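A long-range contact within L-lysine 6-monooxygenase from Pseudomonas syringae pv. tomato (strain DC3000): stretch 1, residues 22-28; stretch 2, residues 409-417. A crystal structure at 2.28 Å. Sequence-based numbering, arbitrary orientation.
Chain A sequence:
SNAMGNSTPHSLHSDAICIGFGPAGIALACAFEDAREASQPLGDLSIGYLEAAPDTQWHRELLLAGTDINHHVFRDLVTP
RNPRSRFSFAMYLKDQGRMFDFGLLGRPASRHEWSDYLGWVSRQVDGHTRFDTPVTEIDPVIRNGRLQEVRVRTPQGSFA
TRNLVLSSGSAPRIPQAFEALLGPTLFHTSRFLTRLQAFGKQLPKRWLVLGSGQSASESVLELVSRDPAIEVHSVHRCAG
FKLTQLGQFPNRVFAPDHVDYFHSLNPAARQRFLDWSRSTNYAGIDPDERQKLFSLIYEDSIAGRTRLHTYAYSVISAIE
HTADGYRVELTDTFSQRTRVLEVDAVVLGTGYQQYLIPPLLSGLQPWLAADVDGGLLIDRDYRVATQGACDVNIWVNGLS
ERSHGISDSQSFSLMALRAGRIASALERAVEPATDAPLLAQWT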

# COMPACT_ATOMS: atom_id res chain seq x y z
N GLY A 22 -32.00 -9.36 9.03
CA GLY A 22 -30.77 -8.95 8.38
C GLY A 22 -29.64 -8.99 9.38
O GLY A 22 -29.79 -9.55 10.46
N PRO A 23 -28.48 -8.40 9.03
CA PRO A 23 -27.32 -8.50 9.90
C PRO A 23 -27.60 -8.11 11.34
O PRO A 23 -27.15 -8.78 12.27
CB PRO A 23 -26.35 -7.51 9.27
CG PRO A 23 -26.71 -7.49 7.84
CD PRO A 23 -28.17 -7.74 7.76
N ALA A 24 -28.37 -7.05 11.54
CA ALA A 24 -28.66 -6.59 12.88
C ALA A 24 -29.36 -7.66 13.71
O ALA A 24 -28.94 -7.93 14.84
CB ALA A 24 -29.49 -5.31 12.82
N GLY A 25 -30.41 -8.26 13.16
CA GLY A 25 -31.12 -9.34 13.88
C GLY A 25 -30.27 -10.60 14.02
O GLY A 25 -30.39 -11.35 15.00
N ILE A 26 -29.42 -10.85 13.05
CA ILE A 26 -28.56 -12.03 13.14
C ILE A 26 -27.56 -11.85 14.26
O ILE A 26 -27.29 -12.79 15.04
CB ILE A 26 -27.85 -12.27 11.81
CG1 ILE A 26 -28.85 -12.82 10.80
CG2 ILE A 26 -26.71 -13.25 12.00
CD1 ILE A 26 -28.44 -12.63 9.38
N ALA A 27 -27.04 -10.64 14.36
CA ALA A 27 -26.10 -10.30 15.41
C ALA A 27 -26.72 -10.52 16.75
O ALA A 27 -26.07 -11.00 17.63
CB ALA A 27 -25.65 -8.86 15.29
N LEU A 28 -27.98 -10.10 16.91
CA LEU A 28 -28.72 -10.30 18.16
C LEU A 28 -28.93 -11.76 18.46
O LEU A 28 -28.72 -12.17 19.60
CB LEU A 28 -30.08 -9.62 18.08
CG LEU A 28 -30.90 -9.69 19.35
CD1 LEU A 28 -30.27 -8.89 20.48
CD2 LEU A 28 -32.28 -9.18 19.01
N SER A 409 -25.77 2.82 9.70
CA SER A 409 -24.67 2.18 8.96
C SER A 409 -24.99 0.71 8.94
O SER A 409 -25.62 0.21 9.86
CB SER A 409 -23.35 2.39 9.71
OG SER A 409 -22.23 2.30 8.86
N GLN A 410 -24.54 -0.01 7.92
CA GLN A 410 -24.54 -1.46 8.03
C GLN A 410 -23.21 -1.98 8.58
O GLN A 410 -22.74 -3.02 8.14
CB GLN A 410 -24.91 -2.13 6.69
CG GLN A 410 -26.33 -1.88 6.22
CD GLN A 410 -27.38 -2.38 7.21
OE1 GLN A 410 -27.58 -3.59 7.37
NE2 GLN A 410 -28.05 -1.45 7.89
N SER A 411 -22.61 -1.28 9.56
CA SER A 411 -21.34 -1.70 10.20
C SER A 411 -21.57 -2.95 11.05
O SER A 411 -22.35 -2.97 11.99
CB SER A 411 -20.78 -0.59 11.08
OG SER A 411 -19.57 -0.99 11.71
N PHE A 412 -20.86 -4.01 10.70
CA PHE A 412 -21.06 -5.27 11.39
C PHE A 412 -20.62 -5.15 12.83
O PHE A 412 -21.30 -5.64 13.73
CB PHE A 412 -20.29 -6.36 10.70
CG PHE A 412 -20.94 -6.87 9.46
CD1 PHE A 412 -22.00 -6.22 8.87
CD2 PHE A 412 -20.46 -8.04 8.88
CE1 PHE A 412 -22.60 -6.72 7.74
CE2 PHE A 412 -21.06 -8.56 7.73
CZ PHE A 412 -22.13 -7.89 7.16
N SER A 413 -19.50 -4.49 13.08
CA SER A 413 -19.04 -4.36 14.43
C SER A 413 -20.02 -3.60 15.33
O SER A 413 -20.22 -3.98 16.49
CB SER A 413 -17.66 -3.72 14.48
OG SER A 413 -17.59 -2.50 13.74
N LEU A 414 -20.65 -2.56 14.80
CA LEU A 414 -21.60 -1.78 15.59
C LEU A 414 -22.78 -2.66 15.99
O LEU A 414 -23.23 -2.59 17.13
CB LEU A 414 -22.10 -0.55 14.82
CG LEU A 414 -21.00 0.50 14.59
CD1 LEU A 414 -21.56 1.73 13.85
CD2 LEU A 414 -20.30 0.94 15.87
N MSE A 415 -23.23 -3.51 15.06
CA MSE A 415 -24.31 -4.44 15.31
C MSE A 415 -23.97 -5.38 16.40
O MSE A 415 -24.82 -5.71 17.22
CB MSE A 415 -24.65 -5.27 14.09
CG MSE A 415 -25.51 -4.40 13.22
SE MSE A 415 -25.30 -5.08 11.41
CE MSE A 415 -26.38 -3.55 10.74
N ALA A 416 -22.72 -5.81 16.43
CA ALA A 416 -22.28 -6.74 17.48
C ALA A 416 -22.41 -6.12 18.82
O ALA A 416 -22.85 -6.75 19.74
CB ALA A 416 -20.86 -7.17 17.26
N LEU A 417 -22.01 -4.86 18.93
CA LEU A 417 -22.00 -4.15 20.22
C LEU A 417 -23.40 -3.80 20.70
O LEU A 417 -23.72 -3.98 21.88
CB LEU A 417 -21.13 -2.89 20.13
CG LEU A 417 -19.63 -3.24 19.90
CD1 LEU A 417 -18.78 -2.03 19.60
CD2 LEU A 417 -19.06 -3.93 21.13
O HOH W 1 -27.52 -6.04 16.53
O HOH W 2 -29.64 -4.91 9.49

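What forms the apolar centre of this contact? It is M415, a selenomethionine whose CA-to-CB bond points toward the first stretch and whose side chain touches P23, A24 and A27. With chi1 at m and chi2 and chi3 both at t, the chain reaches out to bring its selenium against the proline: P23 CB lies 3.4 Å from M415 SE. M415 SE also sits 3.7 Å from A24 N, while A24 CB packs 4.1 Å from M415 CG. A27 meets the root of the side chain, its CB 3.9 Å from M415 CB. A long, unbranched side chain suits this place, since it can run along the neighbouring helix and meet three of its residues in turn.

How do the two backbones come close enough for this? Helices begin at P23 and F412, and their axes approach to 8.6 Å with their N-to-C directions 43° apart. The small residues mark the tightest places: A24 CA is 5.4 Å from M415 CA, and A27 CA is 5.6 Å from A416 CA. A24 and A27 each present a single methyl group, which leaves the backbones near one another while still giving the selenomethionine something apolar to pack on. A27 points its CB toward the partner helix, 3.8 Å from M415 O, so the methyl rests against main chain as well as side chain. A416 points away, and its part in the contact is slight. In all, 238 Å² of surface is buried between the stretches, with P23 and M415 contributing the largest shares.

What does the start of each helix add? P23 occupies the first turn, where proline is well tolerated because its nitrogen is not needed as a donor within the helix. Its CA-to-CB bond points toward the second stretch, and the residue has a further neighbour in F412, with P23 CB 4.1 Å from F412 CE1. The CA-to-CB bond of F412 runs sideways to the first stretch, but the end of the side chain comes nearer, and the ring meets the proline obliquely. G22 and S411 hold the N-cap positions. Behind them the helices keep their own backbone bonds, such as A27 N to P23 O at 2.8 Å.

Where does the contact become polar? No direct hydrogen bond joins the stretches; two waters bridge them instead. Water 1 donates to both A24 O, at 2.9 Å, and M415 O, at 2.8 Å, linking one carbonyl from each helix. Water 2 accepts from A24 N at 3.2 Å and donates to Q410 OE1, also at 3.2 Å. That suits the helix start, where the amide of A24 has no carbonyl a turn earlier within the helix to bind. The CA-to-CB bond of Q410 runs sideways to the first stretch, yet the end of the side chain comes nearer, placing OE1 4.0 Å from P23 CG. Its long chain thus carries a polar group to the partly exposed margin, beside the proline and within reach of the water.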